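Local coordinates for putative hemin storage protein (Bordetella bronchiseptica, PDB 6AU1) that hydrolyses deacetylated poly-beta-1,6-N-acetylglucosamine, a polysaccharide of bacterial biofilms, through the glycoside hydrolase domain that this chain represents, at residues 215-220 / 259-264; 263-268 / 282-287; 237-240 / 244-247; 44-49 / 76-81. All blocks are in the same frame, centred on the assembly; numbering follows the deposited sequence.

Interaction 1: 215-220 / 259-264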
# COMPACT_ATOMS: atom_id res chain seq x y z
N HIS A 215 -7.48 4.55 13.02
CA HIS A 215 -7.17 5.82 13.69
C HIS A 215 -6.75 6.87 12.67
O HIS A 215 -7.23 8.01 12.70
CB HIS A 215 -6.08 5.60 14.75
CG HIS A 215 -5.51 6.87 15.32
ND1 HIS A 215 -6.19 7.66 16.23
CD2 HIS A 215 -4.30 7.46 15.15
CE1 HIS A 215 -5.43 8.69 16.57
NE2 HIS A 215 -4.28 8.59 15.93
N LEU A 216 -5.85 6.49 11.76
CA LEU A 216 -5.38 7.39 10.70
C LEU A 216 -6.54 7.80 9.78
O LEU A 216 -6.66 8.97 9.40
CB LEU A 216 -4.27 6.73 9.88
CG LEU A 216 -3.03 6.35 10.71
CD1 LEU A 216 -2.04 5.57 9.87
CD2 LEU A 216 -2.39 7.62 11.30
N ARG A 217 -7.38 6.84 9.43
CA ARG A 217 -8.58 7.16 8.66
C ARG A 217 -9.43 8.23 9.34
O ARG A 217 -9.91 9.17 8.70
CB ARG A 217 -9.43 5.90 8.46
CG ARG A 217 -10.74 6.18 7.74
CD ARG A 217 -11.69 5.02 7.90
NE ARG A 217 -12.64 4.98 6.79
CZ ARG A 217 -13.56 4.05 6.63
NH1 ARG A 217 -13.67 3.07 7.52
NH2 ARG A 217 -14.37 4.09 5.58
N HIS A 218 -9.61 8.07 10.65
CA HIS A 218 -10.47 8.98 11.42
C HIS A 218 -9.88 10.40 11.38
O HIS A 218 -10.61 11.39 11.25
CB HIS A 218 -10.62 8.49 12.86
CG HIS A 218 -11.53 9.34 13.70
ND1 HIS A 218 -11.06 10.13 14.73
CD2 HIS A 218 -12.87 9.53 13.65
CE1 HIS A 218 -12.08 10.77 15.28
NE2 HIS A 218 -13.18 10.42 14.64
N ILE A 219 -8.57 10.49 11.51
CA ILE A 219 -7.89 11.78 11.45
C ILE A 219 -8.12 12.47 10.10
O ILE A 219 -8.50 13.65 10.04
CB ILE A 219 -6.39 11.62 11.70
CG1 ILE A 219 -6.16 11.35 13.18
CG2 ILE A 219 -5.63 12.87 11.26
CD1 ILE A 219 -4.79 10.88 13.49
N VAL A 220 -7.91 11.73 9.02
CA VAL A 220 -8.04 12.30 7.68
C VAL A 220 -9.48 12.67 7.36
O VAL A 220 -9.75 13.75 6.84
CB VAL A 220 -7.50 11.33 6.62
CG1 VAL A 220 -7.81 11.83 5.20
CG2 VAL A 220 -6.00 11.16 6.79
N SER A 259 -12.49 -4.74 7.48
CA SER A 259 -12.11 -3.41 7.94
C SER A 259 -11.88 -2.36 6.85
O SER A 259 -12.01 -1.17 7.11
CB SER A 259 -10.84 -3.51 8.79
OG SER A 259 -10.99 -4.49 9.81
N TYR A 260 -11.53 -2.79 5.65
CA TYR A 260 -11.27 -1.83 4.58
C TYR A 260 -12.38 -1.86 3.54
O TYR A 260 -13.04 -2.88 3.38
CB TYR A 260 -9.91 -2.09 3.92
CG TYR A 260 -8.78 -2.01 4.92
CD1 TYR A 260 -8.34 -0.78 5.39
CD2 TYR A 260 -8.20 -3.16 5.44
CE1 TYR A 260 -7.33 -0.70 6.33
CE2 TYR A 260 -7.20 -3.09 6.37
CZ TYR A 260 -6.77 -1.87 6.82
OH TYR A 260 -5.78 -1.80 7.77
N ASP A 261 -12.59 -0.75 2.86
CA ASP A 261 -13.58 -0.73 1.79
C ASP A 261 -13.13 -1.61 0.64
O ASP A 261 -13.94 -2.33 0.05
CB ASP A 261 -13.84 0.68 1.31
CG ASP A 261 -14.40 1.56 2.40
OD1 ASP A 261 -15.57 1.34 2.76
OD2 ASP A 261 -13.68 2.44 2.89
N PHE A 262 -11.83 -1.55 0.36
CA PHE A 262 -11.23 -2.38 -0.67
C PHE A 262 -9.92 -2.97 -0.19
O PHE A 262 -9.17 -2.33 0.56
CB PHE A 262 -10.99 -1.58 -1.95
CG PHE A 262 -12.25 -1.10 -2.59
CD1 PHE A 262 -13.11 -1.99 -3.21
CD2 PHE A 262 -12.60 0.24 -2.54
CE1 PHE A 262 -14.28 -1.55 -3.80
CE2 PHE A 262 -13.77 0.68 -3.12
CZ PHE A 262 -14.61 -0.22 -3.75
N VAL A 263 -9.67 -4.19 -0.62
CA VAL A 263 -8.39 -4.85 -0.35
C VAL A 263 -7.58 -4.82 -1.63
O VAL A 263 -8.02 -5.38 -2.65
CB VAL A 263 -8.60 -6.31 0.11
CG1 VAL A 263 -7.25 -7.02 0.26
CG2 VAL A 263 -9.37 -6.35 1.42
N ALA A 264 -6.44 -4.14 -1.60
CA ALA A 264 -5.58 -4.03 -2.78
C ALA A 264 -4.59 -5.19 -2.79
O ALA A 264 -3.45 -5.07 -2.32
CB ALA A 264 -4.85 -2.69 -2.81

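Interaction 2: 263-268 / 282-287. With SO4 (sulfate ion), chain E.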
# COMPACT_ATOMS: atom_id res chain seq x y z
N VAL A 263 -9.67 -4.19 -0.62
CA VAL A 263 -8.39 -4.85 -0.35
C VAL A 263 -7.58 -4.82 -1.63
O VAL A 263 -8.02 -5.38 -2.65
CB VAL A 263 -8.60 -6.31 0.11
CG1 VAL A 263 -7.25 -7.02 0.26
CG2 VAL A 263 -9.37 -6.35 1.42
N ALA A 264 -6.44 -4.14 -1.60
CA ALA A 264 -5.58 -4.03 -2.78
C ALA A 264 -4.59 -5.19 -2.79
O ALA A 264 -3.45 -5.07 -2.32
CB ALA A 264 -4.85 -2.69 -2.81
N LEU A 265 -5.03 -6.31 -3.34
CA LEU A 265 -4.26 -7.54 -3.27
C LEU A 265 -3.19 -7.55 -4.35
O LEU A 265 -3.48 -7.35 -5.52
CB LEU A 265 -5.20 -8.74 -3.44
CG LEU A 265 -4.58 -10.13 -3.52
CD1 LEU A 265 -3.77 -10.44 -2.28
CD2 LEU A 265 -5.69 -11.17 -3.71
N MET A 266 -1.94 -7.76 -3.94
CA MET A 266 -0.84 -7.67 -4.89
C MET A 266 -0.72 -8.98 -5.67
O MET A 266 0.01 -9.91 -5.31
CB MET A 266 0.44 -7.27 -4.15
CG MET A 266 0.27 -5.84 -3.58
SD MET A 266 1.64 -5.14 -2.65
CE MET A 266 1.65 -6.24 -1.24
N ALA A 267 -1.48 -9.03 -6.77
CA ALA A 267 -1.63 -10.23 -7.59
C ALA A 267 -0.54 -10.25 -8.64
O ALA A 267 -0.78 -9.98 -9.82
CB ALA A 267 -3.02 -10.25 -8.24
N MET A 268 0.68 -10.52 -8.18
CA MET A 268 1.88 -10.28 -8.96
C MET A 268 2.79 -11.51 -8.97
O MET A 268 3.79 -11.56 -8.23
CB MET A 268 2.62 -9.07 -8.38
CG MET A 268 1.77 -7.79 -8.40
SD MET A 268 2.63 -6.39 -7.65
CE MET A 268 1.45 -5.05 -7.88
N ARG A 282 -5.11 -18.37 -10.81
CA ARG A 282 -6.31 -19.16 -10.59
C ARG A 282 -6.47 -19.52 -9.11
O ARG A 282 -7.54 -19.36 -8.53
CB ARG A 282 -6.26 -20.42 -11.47
CG ARG A 282 -7.59 -21.09 -11.70
CD ARG A 282 -7.56 -21.93 -12.99
NE ARG A 282 -6.42 -22.86 -13.05
CZ ARG A 282 -5.44 -22.77 -13.94
NH1 ARG A 282 -5.43 -21.81 -14.85
NH2 ARG A 282 -4.45 -23.66 -13.93
N GLN A 283 -5.38 -19.98 -8.48
CA GLN A 283 -5.42 -20.32 -7.07
C GLN A 283 -5.66 -19.10 -6.18
O GLN A 283 -6.35 -19.20 -5.16
CB GLN A 283 -4.12 -21.02 -6.65
CG GLN A 283 -3.99 -22.41 -7.21
CD GLN A 283 -2.62 -23.02 -6.99
OE1 GLN A 283 -1.69 -22.33 -6.56
NE2 GLN A 283 -2.48 -24.30 -7.29
N LEU A 284 -5.08 -17.96 -6.55
CA LEU A 284 -5.27 -16.74 -5.76
C LEU A 284 -6.74 -16.32 -5.78
O LEU A 284 -7.32 -16.02 -4.73
CB LEU A 284 -4.39 -15.60 -6.28
CG LEU A 284 -4.38 -14.32 -5.42
CD1 LEU A 284 -3.62 -14.54 -4.12
CD2 LEU A 284 -3.79 -13.17 -6.20
N VAL A 285 -7.35 -16.32 -6.96
CA VAL A 285 -8.76 -15.97 -7.09
C VAL A 285 -9.65 -16.94 -6.31
O VAL A 285 -10.57 -16.51 -5.61
CB VAL A 285 -9.19 -15.95 -8.58
CG1 VAL A 285 -10.69 -15.76 -8.69
CG2 VAL A 285 -8.47 -14.82 -9.31
N ALA A 286 -9.35 -18.23 -6.40
CA ALA A 286 -10.12 -19.24 -5.68
C ALA A 286 -10.06 -19.00 -4.18
O ALA A 286 -11.06 -19.15 -3.47
CB ALA A 286 -9.61 -20.64 -6.01
N ALA A 287 -8.88 -18.62 -3.69
CA ALA A 287 -8.69 -18.35 -2.27
C ALA A 287 -9.54 -17.16 -1.83
O ALA A 287 -10.17 -17.20 -0.77
CB ALA A 287 -7.22 -18.10 -1.95
S SO4 E . -5.54 -25.58 -10.61
O1 SO4 E . -4.62 -25.69 -11.74
O2 SO4 E . -6.47 -26.71 -10.64
O3 SO4 E . -6.30 -24.34 -10.72
O4 SO4 E . -4.79 -25.59 -9.36

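Interaction 3: 237-240 / 244-247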
# COMPACT_ATOMS: atom_id res chain seq x y z
N ALA A 237 0.23 -11.53 -1.29
CA ALA A 237 -0.43 -12.76 -1.73
C ALA A 237 -0.18 -13.95 -0.82
O ALA A 237 -1.03 -14.83 -0.72
CB ALA A 237 -0.01 -13.10 -3.15
N GLN A 238 0.99 -14.02 -0.17
CA GLN A 238 1.29 -15.24 0.59
C GLN A 238 0.27 -15.49 1.73
O GLN A 238 -0.19 -16.63 1.90
CB GLN A 238 2.73 -15.20 1.14
CG GLN A 238 3.25 -16.54 1.62
CD GLN A 238 4.73 -16.52 2.01
OE1 GLN A 238 5.47 -15.59 1.66
NE2 GLN A 238 5.17 -17.55 2.72
N PRO A 239 -0.12 -14.45 2.51
CA PRO A 239 -1.16 -14.71 3.52
C PRO A 239 -2.51 -15.18 2.96
O PRO A 239 -3.31 -15.75 3.70
CB PRO A 239 -1.32 -13.34 4.21
CG PRO A 239 -0.02 -12.65 4.00
CD PRO A 239 0.47 -13.10 2.65
N VAL A 240 -2.77 -14.94 1.68
CA VAL A 240 -3.99 -15.43 1.04
C VAL A 240 -3.81 -16.88 0.57
O VAL A 240 -4.66 -17.74 0.85
CB VAL A 240 -4.36 -14.53 -0.15
CG1 VAL A 240 -5.66 -15.03 -0.82
CG2 VAL A 240 -4.49 -13.08 0.31
N VAL A 244 -1.23 -19.69 7.01
CA VAL A 244 -0.33 -19.84 8.16
C VAL A 244 0.66 -18.67 8.18
O VAL A 244 1.10 -18.24 9.26
CB VAL A 244 0.43 -21.17 8.14
CG1 VAL A 244 1.34 -21.25 6.94
CG2 VAL A 244 1.25 -21.33 9.41
N SER A 245 0.99 -18.15 7.00
CA SER A 245 1.99 -17.09 6.86
C SER A 245 1.53 -15.75 7.42
O SER A 245 2.32 -14.81 7.49
CB SER A 245 2.40 -16.92 5.40
OG SER A 245 1.35 -16.37 4.61
N GLU A 246 0.25 -15.65 7.82
CA GLU A 246 -0.21 -14.49 8.58
C GLU A 246 0.72 -14.19 9.74
O GLU A 246 0.96 -13.04 10.08
CB GLU A 246 -1.62 -14.71 9.12
CG GLU A 246 -2.70 -14.69 8.05
CD GLU A 246 -4.08 -14.92 8.63
OE1 GLU A 246 -4.22 -14.87 9.87
OE2 GLU A 246 -5.03 -15.13 7.84
N ALA A 247 1.24 -15.25 10.36
CA ALA A 247 2.12 -15.11 11.52
C ALA A 247 3.41 -14.33 11.23
O ALA A 247 3.98 -13.75 12.15
CB ALA A 247 2.46 -16.48 12.09
O HOH W 1 -5.29 -14.55 5.27

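Interaction 4: 44-49 / 76-81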
# COMPACT_ATOMS: atom_id res chain seq x y z
N VAL A 44 -7.29 6.59 -9.42
CA VAL A 44 -5.83 6.54 -9.41
C VAL A 44 -5.34 6.49 -7.97
O VAL A 44 -5.75 7.31 -7.14
CB VAL A 44 -5.21 7.75 -10.15
CG1 VAL A 44 -3.68 7.83 -9.88
CG2 VAL A 44 -5.51 7.64 -11.63
N TYR A 45 -4.48 5.52 -7.68
CA TYR A 45 -3.83 5.44 -6.38
C TYR A 45 -2.52 6.22 -6.48
O TYR A 45 -1.59 5.76 -7.12
CB TYR A 45 -3.55 3.99 -5.98
CG TYR A 45 -4.79 3.15 -5.71
CD1 TYR A 45 -6.06 3.71 -5.66
CD2 TYR A 45 -4.66 1.79 -5.45
CE1 TYR A 45 -7.18 2.92 -5.39
CE2 TYR A 45 -5.76 1.00 -5.18
CZ TYR A 45 -7.01 1.57 -5.14
OH TYR A 45 -8.10 0.76 -4.87
N LEU A 46 -2.48 7.40 -5.86
CA LEU A 46 -1.42 8.36 -6.15
C LEU A 46 -0.39 8.47 -5.01
O LEU A 46 -0.73 8.83 -3.89
CB LEU A 46 -2.05 9.73 -6.45
CG LEU A 46 -1.06 10.79 -6.95
CD1 LEU A 46 -0.51 10.37 -8.31
CD2 LEU A 46 -1.77 12.14 -7.05
N GLN A 47 0.86 8.15 -5.33
CA GLN A 47 1.96 8.21 -4.36
C GLN A 47 2.08 9.59 -3.72
O GLN A 47 2.20 10.59 -4.43
CB GLN A 47 3.27 7.86 -5.07
CG GLN A 47 4.43 7.49 -4.14
CD GLN A 47 5.75 7.39 -4.90
OE1 GLN A 47 5.90 7.96 -5.97
NE2 GLN A 47 6.71 6.67 -4.33
N ALA A 48 2.07 9.66 -2.39
CA ALA A 48 2.18 10.95 -1.71
C ALA A 48 3.55 11.12 -1.04
O ALA A 48 3.85 12.19 -0.48
CB ALA A 48 1.05 11.10 -0.67
N PHE A 49 4.35 10.06 -1.10
CA PHE A 49 5.69 10.00 -0.49
C PHE A 49 6.76 9.78 -1.57
O PHE A 49 6.44 9.33 -2.67
CB PHE A 49 5.74 8.87 0.55
CG PHE A 49 5.54 7.49 -0.03
CD1 PHE A 49 4.26 7.04 -0.35
CD2 PHE A 49 6.63 6.66 -0.26
CE1 PHE A 49 4.06 5.77 -0.89
CE2 PHE A 49 6.45 5.39 -0.80
CZ PHE A 49 5.15 4.94 -1.12
N ASN A 76 -0.75 17.66 -4.14
CA ASN A 76 -2.00 18.41 -4.27
C ASN A 76 -2.31 18.74 -5.73
O ASN A 76 -3.45 18.60 -6.19
CB ASN A 76 -1.97 19.70 -3.43
CG ASN A 76 -0.99 20.74 -3.98
OD1 ASN A 76 0.18 20.44 -4.22
ND2 ASN A 76 -1.48 21.98 -4.18
N ARG A 77 -1.30 19.17 -6.49
CA ARG A 77 -1.61 19.64 -7.84
C ARG A 77 -1.84 18.47 -8.81
O ARG A 77 -2.67 18.57 -9.71
CB ARG A 77 -0.51 20.58 -8.35
CG ARG A 77 0.80 19.92 -8.72
CD ARG A 77 1.97 20.89 -8.49
NE ARG A 77 1.70 22.26 -8.94
CZ ARG A 77 2.03 22.75 -10.14
NH1 ARG A 77 2.62 21.97 -11.04
NH2 ARG A 77 1.76 24.01 -10.44
N VAL A 78 -1.18 17.34 -8.59
CA VAL A 78 -1.43 16.17 -9.44
C VAL A 78 -2.80 15.59 -9.12
O VAL A 78 -3.54 15.21 -10.02
CB VAL A 78 -0.33 15.11 -9.28
CG1 VAL A 78 -0.65 13.87 -10.10
CG2 VAL A 78 1.02 15.72 -9.70
N ALA A 79 -3.15 15.57 -7.84
CA ALA A 79 -4.47 15.09 -7.44
C ALA A 79 -5.56 15.97 -8.05
O ALA A 79 -6.54 15.46 -8.61
CB ALA A 79 -4.60 15.07 -5.92
N TRP A 80 -5.41 17.29 -7.97
CA TRP A 80 -6.43 18.17 -8.54
C TRP A 80 -6.55 17.99 -10.06
O TRP A 80 -7.65 18.01 -10.62
CB TRP A 80 -6.15 19.65 -8.21
CG TRP A 80 -6.77 20.11 -6.90
CD1 TRP A 80 -6.11 20.68 -5.84
CD2 TRP A 80 -8.15 20.02 -6.52
NE1 TRP A 80 -7.01 20.96 -4.83
CE2 TRP A 80 -8.26 20.56 -5.23
CE3 TRP A 80 -9.30 19.54 -7.16
CZ2 TRP A 80 -9.48 20.63 -4.56
CZ3 TRP A 80 -10.50 19.61 -6.49
CH2 TRP A 80 -10.59 20.16 -5.20
N GLN A 81 -5.42 17.83 -10.74
CA GLN A 81 -5.48 17.73 -12.20
C GLN A 81 -6.07 16.40 -12.63
O GLN A 81 -6.82 16.35 -13.60
CB GLN A 81 -4.10 17.92 -12.83
CG GLN A 81 -3.59 19.35 -12.67
CD GLN A 81 -2.71 19.79 -13.81
OE1 GLN A 81 -2.78 19.26 -14.92
NE2 GLN A 81 -1.86 20.78 -13.55

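Interaction 1: 215-220 / 259-264
Arg217 and Asp261 meet at about a right angle, the extended arginine arriving from its helix while the aspartate swings in from the turn just before a strand. The guanidinium and carboxylate planes are 78° apart, and Asp261 OD2 stands 3.2 Å from Arg217 NH2 but well out of the guanidinium plane. No N-H of the arginine points at it, so this salt bridge rests on charge alone. With CG anti to the backbone N (chi1 177°) and the rest of the chain stretched out, Arg217 spans the gap between backbones whose nearest CA atoms, those of Arg217 and Tyr260, are 10.2 Å apart. In the TIM-barrel fold of this domain the contact joins the outer helix 195-223 to the turn just before strand 262-266. Each charged group finds its directed bonds in a neighbouring segment of chain: Arg217 NH2 donates to Met229 O, and Asp261 OD2 accepts from the backbone N of Val231, at the start of strand 230-235. Val231 is also touched by the side chains of Arg217 and Tyr260.

Interaction 2: 263-268 / 282-287
The backbones of Ala267 and Leu284 come closest here, with 7.7 Å between their CA atoms, as the chain continuing from strand 262-266 passes helix 277-290. Strand and helix form the first two elements of a beta-alpha-beta crossover in the TIM barrel, completed by the parallel strand 297-305. Inverse gamma turns centred on Met266 and Ala267 follow one another along the chain, yet the side chains keep alternating: Leu265 and Ala267 head toward the helix, Met266 and Met268 away from it. Leu284 comes from the helix. Its chi1 of -173° turns CG away from its own backbone N and directs its methyl groups toward Leu265 and Ala267. It meets Leu265 tip to tip, CD2 of Leu265 being 3.7 Å from CD2 of Leu284. The same Leu284 CD2 also rests on Ala267 CB at 3.6 Å, so a single methyl touches both Leu265 and Ala267 in a buried, wholly apolar contact. Val240 touches both leucines. On the far, exposed side of the helix, Arg282 holds a sulfate, probably taken from the crystallisation liquor, with a weak bond from Gln283 NE2 to O4 and a further one from Gln279. Arg282 presents a guanidinium edge to it: NE donates to O3 at 2.8 Å, and NH2 to O1 at 3.0 Å along a nearly straight line of 172°.

Interaction 3: 237-240 / 244-247
Over one face of the Pro239 ring lies the hydroxyl of Ser245, displaced toward the N-CA side, where Ser245 OG comes within 3.2 Å of Pro239 CA. The same oxygen sits above the plane of the preceding peptide, only 3.1 Å from Gln238 O, but it bonds neither group; a proline nitrogen has no hydrogen to offer, and the hydroxyl is hydrogen-bonded instead to Asp242 O, in the turn between the segments. The contact joins the short helix 238-241 to the 3-10 turn at 244-245 that leads into helix 246-249, in the loop after strand 230-235 of the TIM barrel. The chain folds back so tightly that the CA atoms of Pro239 and Glu246 are 5.2 Å apart. The chi1 of Ser245, 69°, sets OG between its own backbone N and carbonyl carbon and leaves CB to pack against Gln238, 3.9 Å from Gln238 CG. The amide end of Gln238 extends past the serine to bond through OE1 with Tyr249 OH. Glu246 approaches the same side of the ring, near its CB corner, its CG loosely against Pro239 CB (4.3 Å), and its carboxylate reaches Lys203 of helix 195-223 in a salt bridge through OE1. The second oxygen takes part in a water bridge back across the contact: one water donates to Glu246 OE2 at 2.6 Å and to Pro239 O at 2.8 Å.

Interaction 4: 44-49 / 76-81
Trp80 N donates to Asn76 O at 3.0 Å, one of the backbone bonds of the helix on which Val78 and Ala79 meet Leu46. The bond lies within the helical turn that carries these two residues, but the contact itself is apolar and buried. Leu46 points from strand 43-47 toward the helix, and both of its methyls reach the turn. CD2 does most of the touching, 3.7 Å from Val78 CG1. It also sits against the helix backbone, 3.8 Å from Ala79 N, with Ala79 CB a little farther off at 4.2 Å. The other branch, Leu46 CD1, lies 3.9 Å from Val78 CG1, so the valine methyl is straddled by the fork of the leucine. The CA atoms of Leu46 and Ala79 are 7.5 Å apart, a spacing consistent with the small side chain of Ala79. Val90 of strand 89-94 touches both Leu46 and Ala79, while Val12 of strand 8-12 lies against Leu46 and Leu29 of helix 22-39 against Val78. The residues flanking Leu46 turn to the other side of the sheet, where Tyr45 meets the ring of Tyr91 and Gln47 NE2 donates to Asp15 OD2. Strand 43-47, helix 75-86 and the parallel neighbouring strand 89-94 form a beta-alpha-beta crossover, within which Leu46 packs strand against helix; such crossovers are the repeating unit of the TIM barrel.

Overall arrangement
From the N terminus, interaction 4 comes first, fastening strand 43-47 to helix 75-86 and closing its loop well before any other contact opens. Interaction 1 opens next, on helix 195-223, and closes at the entrance to strand 262-266; the tight turn of interaction 3, between helix 238-241 and the start of helix 246-249, falls wholly within that loop. Interaction 2 takes up the chain where interaction 1 ends, sharing Val263 and Ala264, and ties a later part of the same strand to helix 277-290. Interactions 2 and 3 touch through Val240, which packs on Leu265, Leu284 and Ala287, whereas 3 and 4 lie on opposite sides of the chain's centre, about 31 Å apart between centres.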